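Local coordinates for protein uricase (Arthrobacter globiformis, PDB 2YZC) that catalyses the oxidation of uric acid by molecular oxygen to 5-hydroxyisourate, which is processed further to allantoin, at residues 85-94 / 133-144; 146-157 / 181-192. One frame throughout, in Å; residues are numbered along the deposited sequence.

Interaction 1 (85-94 / 133-144); sequences TEEFLLRLGK and RTAVLEISGSEQ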
loop_
_atom_site.group_PDB
_atom_site.type_symbol
_atom_site.label_atom_id
_atom_site.label_comp_id
_atom_site.label_asym_id
_atom_site.label_seq_id
_atom_site.Cartn_x
_atom_site.Cartn_y
_atom_site.Cartn_z
ATOM N N THR A 85 17.809 18.413 -8.125
ATOM C CA THR A 85 17.954 16.999 -7.825
ATOM C C THR A 85 18.944 16.358 -8.799
ATOM O O THR A 85 19.801 15.568 -8.399
ATOM C CB THR A 85 16.593 16.290 -7.925
ATOM O OG1 THR A 85 15.700 16.854 -6.956
ATOM C CG2 THR A 85 16.737 14.798 -7.676
ATOM N N GLU A 86 18.834 16.700 -10.079
ATOM C CA GLU A 86 19.744 16.134 -11.067
ATOM C C GLU A 86 21.199 16.499 -10.779
ATOM O O GLU A 86 22.094 15.667 -10.919
ATOM C CB GLU A 86 19.351 16.585 -12.479
ATOM C CG GLU A 86 18.043 15.980 -12.959
ATOM C CD GLU A 86 16.829 16.860 -12.684
ATOM O OE1 GLU A 86 16.806 17.572 -11.655
ATOM O OE2 GLU A 86 15.883 16.826 -13.504
ATOM N N GLU A 87 21.445 17.738 -10.374
ATOM C CA GLU A 87 22.808 18.156 -10.074
ATOM C C GLU A 87 23.341 17.465 -8.823
ATOM O O GLU A 87 24.542 17.224 -8.697
ATOM C CB GLU A 87 22.863 19.678 -9.937
ATOM C CG GLU A 87 22.626 20.369 -11.273
ATOM C CD GLU A 87 22.359 21.848 -11.138
ATOM O OE1 GLU A 87 23.292 22.596 -10.781
ATOM O OE2 GLU A 87 21.205 22.258 -11.385
ATOM N N PHE A 88 22.446 17.129 -7.901
ATOM C CA PHE A 88 22.853 16.432 -6.688
ATOM C C PHE A 88 23.307 15.032 -7.092
ATOM O O PHE A 88 24.346 14.550 -6.641
ATOM C CB PHE A 88 21.680 16.328 -5.708
ATOM C CG PHE A 88 22.039 15.686 -4.393
ATOM C CD1 PHE A 88 23.047 16.220 -3.591
ATOM C CD2 PHE A 88 21.355 14.559 -3.944
ATOM C CE1 PHE A 88 23.368 15.641 -2.357
ATOM C CE2 PHE A 88 21.665 13.972 -2.714
ATOM C CZ PHE A 88 22.675 14.517 -1.917
ATOM N N LEU A 89 22.529 14.383 -7.954
ATOM C CA LEU A 89 22.872 13.039 -8.396
ATOM C C LEU A 89 24.186 13.037 -9.180
ATOM O O LEU A 89 24.993 12.110 -9.051
ATOM C CB LEU A 89 21.747 12.456 -9.259
ATOM C CG LEU A 89 20.383 12.247 -8.589
ATOM C CD1 LEU A 89 19.402 11.686 -9.609
ATOM C CD2 LEU A 89 20.516 11.302 -7.401
ATOM N N LEU A 90 24.398 14.071 -9.990
ATOM C CA LEU A 90 25.623 14.172 -10.783
ATOM C C LEU A 90 26.853 14.238 -9.879
ATOM O O LEU A 90 27.889 13.631 -10.171
ATOM C CB LEU A 90 25.563 15.405 -11.692
ATOM C CG LEU A 90 24.678 15.259 -12.941
ATOM C CD1 LEU A 90 24.406 16.619 -13.571
ATOM C CD2 LEU A 90 25.377 14.339 -13.936
ATOM N N ARG A 91 26.739 14.960 -8.773
ATOM C CA ARG A 91 27.859 15.055 -7.856
ATOM C C ARG A 91 28.163 13.681 -7.262
ATOM O O ARG A 91 29.322 13.263 -7.200
ATOM C CB ARG A 91 27.562 16.049 -6.734
ATOM C CG ARG A 91 28.759 16.248 -5.821
ATOM C CD ARG A 91 28.482 17.168 -4.651
ATOM N NE ARG A 91 29.665 17.243 -3.797
ATOM C CZ ARG A 91 29.706 17.832 -2.607
ATOM N NH1 ARG A 91 28.622 18.409 -2.111
ATOM N NH2 ARG A 91 30.837 17.839 -1.914
ATOM N N LEU A 92 27.118 12.977 -6.834
ATOM C CA LEU A 92 27.279 11.647 -6.251
ATOM C C LEU A 92 27.900 10.672 -7.246
ATOM O O LEU A 92 28.858 9.968 -6.925
ATOM C CB LEU A 92 25.920 11.102 -5.788
ATOM C CG LEU A 92 25.356 11.687 -4.490
ATOM C CD1 LEU A 92 23.880 11.329 -4.336
ATOM C CD2 LEU A 92 26.175 11.159 -3.317
ATOM N N GLY A 93 27.344 10.634 -8.451
ATOM C CA GLY A 93 27.848 9.735 -9.472
ATOM C C GLY A 93 29.312 9.949 -9.797
ATOM O O GLY A 93 30.081 8.991 -9.881
ATOM N N LYS A 94 29.702 11.203 -9.992
ATOM C CA LYS A 94 31.092 11.510 -10.312
ATOM C C LYS A 94 32.006 11.122 -9.157
ATOM O O LYS A 94 33.113 10.632 -9.373
ATOM C CB LYS A 94 31.256 12.997 -10.621
ATOM C CG LYS A 94 30.487 13.469 -11.843
ATOM C CD LYS A 94 30.661 14.970 -12.032
ATOM C CE LYS A 94 29.772 15.503 -13.137
ATOM N NZ LYS A 94 29.859 16.991 -13.241
ATOM N N ARG A 133 8.204 13.930 -8.693
ATOM C CA ARG A 133 9.198 14.135 -9.737
ATOM C C ARG A 133 10.321 13.117 -9.560
ATOM O O ARG A 133 10.720 12.812 -8.432
ATOM C CB ARG A 133 9.738 15.563 -9.647
ATOM C CG ARG A 133 10.948 15.866 -10.524
ATOM C CD ARG A 133 11.291 17.346 -10.432
ATOM N NE ARG A 133 12.555 17.668 -11.085
ATOM C CZ ARG A 133 13.077 18.890 -11.141
ATOM N NH1 ARG A 133 12.437 19.913 -10.587
ATOM N NH2 ARG A 133 14.249 19.085 -11.732
ATOM N N THR A 134 10.825 12.590 -10.674
ATOM C CA THR A 134 11.887 11.603 -10.614
ATOM C C THR A 134 13.079 11.985 -11.482
ATOM O O THR A 134 12.955 12.762 -12.428
ATOM C CB THR A 134 11.391 10.215 -11.081
ATOM O OG1 THR A 134 11.068 10.264 -12.479
ATOM C CG2 THR A 134 10.152 9.798 -10.301
ATOM N N ALA A 135 14.236 11.430 -11.144
ATOM C CA ALA A 135 15.455 11.667 -11.902
ATOM C C ALA A 135 16.322 10.427 -11.754
ATOM O O ALA A 135 16.416 9.844 -10.673
ATOM C CB ALA A 135 16.194 12.903 -11.374
ATOM N N VAL A 136 16.937 10.013 -12.854
ATOM C CA VAL A 136 17.807 8.850 -12.851
ATOM C C VAL A 136 19.044 9.220 -13.635
ATOM O O VAL A 136 18.948 9.750 -14.744
ATOM C CB VAL A 136 17.155 7.628 -13.544
ATOM C CG1 VAL A 136 18.171 6.500 -13.663
ATOM C CG2 VAL A 136 15.939 7.153 -12.751
ATOM N N LEU A 137 20.202 8.963 -13.045
ATOM C CA LEU A 137 21.470 9.234 -13.704
ATOM C C LEU A 137 22.213 7.921 -13.828
ATOM O O LEU A 137 22.264 7.142 -12.877
ATOM C CB LEU A 137 22.333 10.204 -12.875
ATOM C CG LEU A 137 23.831 10.199 -13.236
ATOM C CD1 LEU A 137 24.048 10.855 -14.595
ATOM C CD2 LEU A 137 24.632 10.938 -12.163
ATOM N N GLU A 138 22.756 7.651 -15.008
ATOM C CA GLU A 138 23.561 6.459 -15.188
ATOM C C GLU A 138 24.880 6.913 -15.779
ATOM O O GLU A 138 24.907 7.694 -16.728
ATOM C CB GLU A 138 22.892 5.434 -16.113
ATOM C CG GLU A 138 21.940 4.484 -15.389
ATOM C CD GLU A 138 21.759 3.147 -16.101
ATOM O OE1 GLU A 138 20.963 2.313 -15.612
ATOM O OE2 GLU A 138 22.413 2.923 -17.146
ATOM N N ILE A 139 25.974 6.450 -15.190
ATOM C CA ILE A 139 27.300 6.793 -15.675
ATOM C C ILE A 139 27.940 5.531 -16.226
ATOM O O ILE A 139 27.897 4.469 -15.599
ATOM C CB ILE A 139 28.212 7.353 -14.555
ATOM C CG1 ILE A 139 27.709 8.724 -14.099
ATOM C CG2 ILE A 139 29.646 7.482 -15.069
ATOM C CD1 ILE A 139 28.510 9.316 -12.936
ATOM N N SER A 140 28.517 5.656 -17.415
ATOM C CA SER A 140 29.198 4.555 -18.069
ATOM C C SER A 140 30.452 5.199 -18.637
ATOM O O SER A 140 30.404 5.854 -19.678
ATOM C CB SER A 140 28.336 3.984 -19.195
ATOM O OG SER A 140 28.972 2.878 -19.811
ATOM N N GLY A 141 31.568 5.033 -17.938
ATOM C CA GLY A 141 32.802 5.641 -18.392
ATOM C C GLY A 141 32.658 7.141 -18.238
ATOM O O GLY A 141 32.342 7.627 -17.152
ATOM N N SER A 142 32.865 7.883 -19.319
ATOM C CA SER A 142 32.739 9.332 -19.252
ATOM C C SER A 142 31.336 9.786 -19.652
ATOM O O SER A 142 31.013 10.970 -19.570
ATOM C CB SER A 142 33.790 10.002 -20.149
ATOM O OG SER A 142 33.694 9.557 -21.490
ATOM N N GLU A 143 30.496 8.841 -20.069
ATOM C CA GLU A 143 29.139 9.184 -20.479
ATOM C C GLU A 143 28.207 9.339 -19.284
ATOM O O GLU A 143 28.152 8.474 -18.408
ATOM C CB GLU A 143 28.560 8.120 -21.417
ATOM C CG GLU A 143 27.327 8.607 -22.172
ATOM C CD GLU A 143 26.519 7.485 -22.814
ATOM O OE1 GLU A 143 27.120 6.562 -23.407
ATOM O OE2 GLU A 143 25.273 7.540 -22.735
ATOM N N GLN A 144 27.481 10.450 -19.263
ATOM C CA GLN A 144 26.518 10.743 -18.210
ATOM C C GLN A 144 25.143 10.875 -18.864
ATOM O O GLN A 144 24.917 11.787 -19.662
ATOM C CB GLN A 144 26.897 12.046 -17.516
ATOM C CG GLN A 144 28.167 11.941 -16.691
ATOM C CD GLN A 144 28.853 13.276 -16.506
ATOM O OE1 GLN A 144 28.213 14.326 -16.544
ATOM N NE2 GLN A 144 30.162 13.242 -16.287
HETATM O O HOH W 1 13.842 15.434 -12.298
HETATM O O HOH W 2 28.452 16.802 -15.559
#
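E86 and R133 form a salt bridge where the start of helix 85-94 meets the strand. NH2 of R133 reaches both carboxylate oxygens, OE1 at 3.0 Å and OE2 at 3.3 Å, each as a weak hydrogen bond, and the carboxylate and guanidinium planes are 68° apart. The bend at chi2 (93°) swings the E86 carboxylate towards the arginine, whose chain runs extended from CG to NE. A water ties the pair to the strand backbone: it donates to E86 OE2 and T134 O and accepts from R133 NE. D200 takes NH1 in a second salt bridge, so the guanidinium answers to two acids. A leucine in place of E86 would probably cost R133 one of its two acids and the water one of its acceptors. At the other end, K94 NZ and Q144 OE1 share a second water, while the lysine CE lies across the glutamine amide. Between these ends side-chain carbons pack on one another and on the helix backbone. A135 CB touches E86 CG and L89 CD1, both at 3.9 Å; L137 sends CD2 to L89 O and the backbone of L90, and CD1 to L90 CD2 at 3.8 Å. I139 CD1 presses on the backbone of G93, 3.3 Å from its carbonyl carbon, where a side chain would collide. Helix and strand run 26° apart, the helix-on-antiparallel-sheet packing of the tunnelling fold to which uricase belongs.

Interaction 2 (146-157 / 181-192); sequences IVAGIEGLTVLK and ILATDVSARWRY
W190 lays its indole over the backbone of A148 and G149. The bare CA of G149 sits over the six-membered ring, 3.9 Å from its centroid, in a CH-pi contact, and A148 O lies above the same face towards the rim. Any CB on G149 would strike A188 O and R189 CG. With chi1 at 55°, the W190 ring folds back over the neighbouring strand. A148 CB fills the notch between indole and phenol, 3.6 Å from W190 NE1 and 3.8 Å from Y192 CE2, while NE1 donates to Y192 OH. The strands form an antiparallel pair within the sheet of the tunnelling fold, interrupted by a beta bulge between I150 and L153. On the W190 face, V155 CG2 touches T184 CG2 (3.6 Å) and V186 CG2; the L182 end nears the allantoate pocket, its side chain about 6 Å from the ligand. On the other, L156 rests on A183 CB, and T154 OG1 donates to D185 OD1, which also pairs with K250, while K129 of a neighbouring subunit reaches T154 OG1. Beside the bulge E151 OE2 forms a salt bridge with R189 NH2 (2.7 Å); OE2 lies near the guanidinium plane, NH2 above the carboxylate plane.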
loop_
_atom_site.group_PDB
_atom_site.type_symbol
_atom_site.label_atom_id
_atom_site.label_comp_id
_atom_site.label_asym_id
_atom_site.label_seq_id
_atom_site.Cartn_x
_atom_site.Cartn_y
_atom_site.Cartn_z
ATOM N N ILE A 146 20.960 11.183 -18.287
ATOM C CA ILE A 146 19.926 11.560 -17.332
ATOM C C ILE A 146 18.510 11.436 -17.885
ATOM O O ILE A 146 18.213 11.891 -18.999
ATOM C CB ILE A 146 20.111 13.017 -16.861
ATOM C CG1 ILE A 146 21.461 13.171 -16.164
ATOM C CG2 ILE A 146 18.977 13.412 -15.929
ATOM C CD1 ILE A 146 21.790 14.606 -15.797
ATOM N N VAL A 147 17.644 10.816 -17.088
ATOM C CA VAL A 147 16.236 10.639 -17.424
ATOM C C VAL A 147 15.419 11.265 -16.298
ATOM O O VAL A 147 15.542 10.859 -15.143
ATOM C CB VAL A 147 15.856 9.137 -17.538
ATOM C CG1 VAL A 147 14.333 8.972 -17.581
ATOM C CG2 VAL A 147 16.482 8.531 -18.791
ATOM N N ALA A 148 14.608 12.268 -16.629
ATOM C CA ALA A 148 13.757 12.914 -15.635
ATOM C C ALA A 148 12.344 12.414 -15.884
ATOM O O ALA A 148 12.045 11.907 -16.958
ATOM C CB ALA A 148 13.815 14.438 -15.782
ATOM N N GLY A 149 11.469 12.541 -14.895
ATOM C CA GLY A 149 10.119 12.071 -15.107
ATOM C C GLY A 149 9.119 12.584 -14.100
ATOM O O GLY A 149 9.454 13.327 -13.176
ATOM N N ILE A 150 7.874 12.183 -14.299
ATOM C CA ILE A 150 6.799 12.573 -13.408
ATOM C C ILE A 150 5.920 11.347 -13.226
ATOM O O ILE A 150 5.793 10.521 -14.132
ATOM C CB ILE A 150 5.974 13.734 -14.007
ATOM C CG1 ILE A 150 4.920 14.206 -13.000
ATOM C CG2 ILE A 150 5.311 13.289 -15.300
ATOM C CD1 ILE A 150 4.211 15.479 -13.419
ATOM N N GLU A 151 5.337 11.209 -12.044
ATOM C CA GLU A 151 4.464 10.081 -11.782
ATOM C C GLU A 151 3.428 10.473 -10.743
ATOM O O GLU A 151 3.555 11.512 -10.095
ATOM C CB GLU A 151 5.278 8.872 -11.302
ATOM C CG GLU A 151 6.040 9.080 -10.004
ATOM C CD GLU A 151 7.052 7.972 -9.746
ATOM O OE1 GLU A 151 7.534 7.846 -8.597
ATOM O OE2 GLU A 151 7.375 7.231 -10.697
ATOM N N GLY A 152 2.386 9.657 -10.627
ATOM C CA GLY A 152 1.344 9.915 -9.650
ATOM C C GLY A 152 0.446 11.099 -9.947
ATOM O O GLY A 152 -0.288 11.554 -9.071
ATOM N N LEU A 153 0.499 11.603 -11.175
ATOM C CA LEU A 153 -0.329 12.737 -11.569
ATOM C C LEU A 153 -1.583 12.237 -12.284
ATOM O O LEU A 153 -1.558 11.947 -13.482
ATOM C CB LEU A 153 0.460 13.672 -12.484
ATOM C CG LEU A 153 -0.290 14.878 -13.052
ATOM C CD1 LEU A 153 -0.930 15.688 -11.937
ATOM C CD2 LEU A 153 0.685 15.731 -13.847
ATOM N N THR A 154 -2.680 12.143 -11.540
ATOM C CA THR A 154 -3.944 11.657 -12.081
ATOM C C THR A 154 -4.736 12.745 -12.788
ATOM O O THR A 154 -4.951 13.828 -12.235
ATOM C CB THR A 154 -4.798 11.054 -10.956
ATOM O OG1 THR A 154 -4.041 10.030 -10.303
ATOM C CG2 THR A 154 -6.088 10.454 -11.514
ATOM N N VAL A 155 -5.174 12.453 -14.013
ATOM C CA VAL A 155 -5.937 13.413 -14.791
ATOM C C VAL A 155 -7.207 12.790 -15.346
ATOM O O VAL A 155 -7.314 11.569 -15.468
ATOM C CB VAL A 155 -5.105 13.995 -15.960
ATOM C CG1 VAL A 155 -3.968 14.855 -15.407
ATOM C CG2 VAL A 155 -4.553 12.874 -16.824
ATOM N N LEU A 156 -8.166 13.644 -15.682
ATOM C CA LEU A 156 -9.440 13.174 -16.195
ATOM C C LEU A 156 -10.158 14.202 -17.059
ATOM O O LEU A 156 -10.171 15.400 -16.749
ATOM C CB LEU A 156 -10.339 12.778 -15.016
ATOM C CG LEU A 156 -11.765 12.272 -15.268
ATOM C CD1 LEU A 156 -12.226 11.473 -14.051
ATOM C CD2 LEU A 156 -12.716 13.442 -15.554
ATOM N N LYS A 157 -10.745 13.717 -18.152
ATOM C CA LYS A 157 -11.534 14.549 -19.057
ATOM C C LYS A 157 -12.941 13.974 -18.942
ATOM O O LYS A 157 -13.130 12.765 -19.101
ATOM C CB LYS A 157 -11.055 14.412 -20.505
ATOM C CG LYS A 157 -9.615 14.813 -20.729
ATOM C CD LYS A 157 -9.469 15.761 -21.911
ATOM C CE LYS A 157 -10.018 15.173 -23.186
ATOM N NZ LYS A 157 -9.972 16.156 -24.308
ATOM N N ILE A 181 -15.559 9.169 -20.561
ATOM C CA ILE A 181 -14.585 9.808 -19.689
ATOM C C ILE A 181 -13.235 9.193 -20.052
ATOM O O ILE A 181 -13.166 8.035 -20.464
ATOM C CB ILE A 181 -14.877 9.511 -18.187
ATOM C CG1 ILE A 181 -16.020 10.400 -17.686
ATOM C CG2 ILE A 181 -13.623 9.733 -17.341
ATOM C CD1 ILE A 181 -16.374 10.167 -16.225
ATOM N N LEU A 182 -12.174 9.979 -19.937
ATOM C CA LEU A 182 -10.827 9.482 -20.201
ATOM C C LEU A 182 -10.035 9.900 -18.972
ATOM O O LEU A 182 -9.776 11.082 -18.776
ATOM C CB LEU A 182 -10.232 10.123 -21.460
ATOM C CG LEU A 182 -8.786 9.710 -21.771
ATOM C CD1 LEU A 182 -8.721 8.206 -21.999
ATOM C CD2 LEU A 182 -8.279 10.453 -23.003
ATOM N N ALA A 183 -9.697 8.929 -18.132
ATOM C CA ALA A 183 -8.944 9.186 -16.908
ATOM C C ALA A 183 -7.688 8.326 -16.900
ATOM O O ALA A 183 -7.725 7.155 -17.282
ATOM C CB ALA A 183 -9.801 8.855 -15.692
ATOM N N THR A 184 -6.575 8.901 -16.462
ATOM C CA THR A 184 -5.330 8.155 -16.433
ATOM C C THR A 184 -4.388 8.715 -15.380
ATOM O O THR A 184 -4.659 9.754 -14.780
ATOM C CB THR A 184 -4.633 8.201 -17.834
ATOM O OG1 THR A 184 -3.497 7.330 -17.844
ATOM C CG2 THR A 184 -4.169 9.605 -18.162
ATOM N N ASP A 185 -3.300 7.991 -15.134
ATOM C CA ASP A 185 -2.269 8.427 -14.194
ATOM C C ASP A 185 -1.091 8.722 -15.105
ATOM O O ASP A 185 -0.579 7.821 -15.771
ATOM C CB ASP A 185 -1.862 7.313 -13.227
ATOM C CG ASP A 185 -2.959 6.942 -12.262
ATOM O OD1 ASP A 185 -3.655 7.856 -11.773
ATOM O OD2 ASP A 185 -3.113 5.734 -11.977
ATOM N N VAL A 186 -0.672 9.973 -15.164
ATOM C CA VAL A 186 0.439 10.309 -16.029
ATOM C C VAL A 186 1.770 9.855 -15.448
ATOM O O VAL A 186 2.171 10.287 -14.366
ATOM C CB VAL A 186 0.517 11.823 -16.298
ATOM C CG1 VAL A 186 1.673 12.117 -17.250
ATOM C CG2 VAL A 186 -0.798 12.316 -16.890
ATOM N N SER A 187 2.425 8.953 -16.171
ATOM C CA SER A 187 3.738 8.438 -15.808
ATOM C C SER A 187 4.545 8.666 -17.071
ATOM O O SER A 187 4.290 8.031 -18.095
ATOM C CB SER A 187 3.697 6.936 -15.507
ATOM O OG SER A 187 3.219 6.676 -14.201
ATOM N N ALA A 188 5.488 9.596 -17.015
ATOM C CA ALA A 188 6.300 9.892 -18.185
ATOM C C ALA A 188 7.754 10.039 -17.789
ATOM O O ALA A 188 8.066 10.510 -16.700
ATOM C CB ALA A 188 5.812 11.172 -18.847
ATOM N N ARG A 189 8.641 9.621 -18.683
ATOM C CA ARG A 189 10.068 9.729 -18.443
ATOM C C ARG A 189 10.732 10.146 -19.748
ATOM O O ARG A 189 10.445 9.588 -20.809
ATOM C CB ARG A 189 10.612 8.393 -17.936
ATOM C CG ARG A 189 10.336 8.197 -16.452
ATOM C CD ARG A 189 10.495 6.761 -16.011
ATOM N NE ARG A 189 10.353 6.627 -14.562
ATOM C CZ ARG A 189 9.315 7.066 -13.854
ATOM N NH1 ARG A 189 8.302 7.683 -14.452
ATOM N NH2 ARG A 189 9.286 6.883 -12.540
ATOM N N TRP A 190 11.591 11.154 -19.664
ATOM C CA TRP A 190 12.278 11.658 -20.845
ATOM C C TRP A 190 13.791 11.699 -20.644
ATOM O O TRP A 190 14.294 12.026 -19.559
ATOM C CB TRP A 190 11.711 13.040 -21.219
ATOM C CG TRP A 190 11.737 14.061 -20.111
ATOM C CD1 TRP A 190 12.705 14.997 -19.884
ATOM C CD2 TRP A 190 10.741 14.263 -19.095
ATOM N NE1 TRP A 190 12.374 15.771 -18.799
ATOM C CE2 TRP A 190 11.175 15.343 -18.294
ATOM C CE3 TRP A 190 9.526 13.637 -18.786
ATOM C CZ2 TRP A 190 10.435 15.815 -17.202
ATOM C CZ3 TRP A 190 8.788 14.109 -17.695
ATOM C CH2 TRP A 190 9.248 15.188 -16.919
ATOM N N ARG A 191 14.515 11.338 -21.697
ATOM C CA ARG A 191 15.969 11.297 -21.654
ATOM C C ARG A 191 16.597 12.525 -22.303
ATOM O O ARG A 191 16.282 12.865 -23.441
ATOM C CB ARG A 191 16.476 10.038 -22.361
ATOM C CG ARG A 191 18.000 9.910 -22.389
ATOM C CD ARG A 191 18.429 8.561 -22.957
ATOM N NE ARG A 191 18.160 8.435 -24.388
ATOM C CZ ARG A 191 18.881 9.028 -25.338
ATOM N NH1 ARG A 191 19.915 9.792 -25.013
ATOM N NH2 ARG A 191 18.575 8.851 -26.616
ATOM N N TYR A 192 17.488 13.184 -21.568
ATOM C CA TYR A 192 18.170 14.361 -22.076
ATOM C C TYR A 192 19.373 13.915 -22.898
ATOM O O TYR A 192 19.999 12.905 -22.586
ATOM C CB TYR A 192 18.640 15.238 -20.914
ATOM C CG TYR A 192 17.510 15.846 -20.111
ATOM C CD1 TYR A 192 16.574 16.685 -20.714
ATOM C CD2 TYR A 192 17.386 15.600 -18.743
ATOM C CE1 TYR A 192 15.545 17.270 -19.979
ATOM C CE2 TYR A 192 16.360 16.182 -17.995
ATOM C CZ TYR A 192 15.445 17.016 -18.621
ATOM O OH TYR A 192 14.437 17.603 -17.896
HETATM O O HOH W 3 21.896 13.120 -20.314
HETATM O O HOH W 4 1.778 7.424 -12.140
#

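Interaction 1 closes along the chain before interaction 2 opens; their centres are about 21 Å apart, and both reach the same antiparallel sheet. Strand 143-157 belongs to both, with strand 131-140 along one edge and strand 182-192 along the other. The two contacts touch directly through probable backbone hydrogen bonds, V136 N to V147 O and G149 N to T134 O, and T134 CG2 packs against E151 and R189. Interaction 1 sets helix 85-99 on the sheet, whereas interaction 2 joins neighbouring strands within it. The hairpin of 131-140 and 143-157 thus joins the two tandem halves of the uricase chain, and the far end of strand 143-157 pairs with a strand of another subunit, carrying the sheet across the interface.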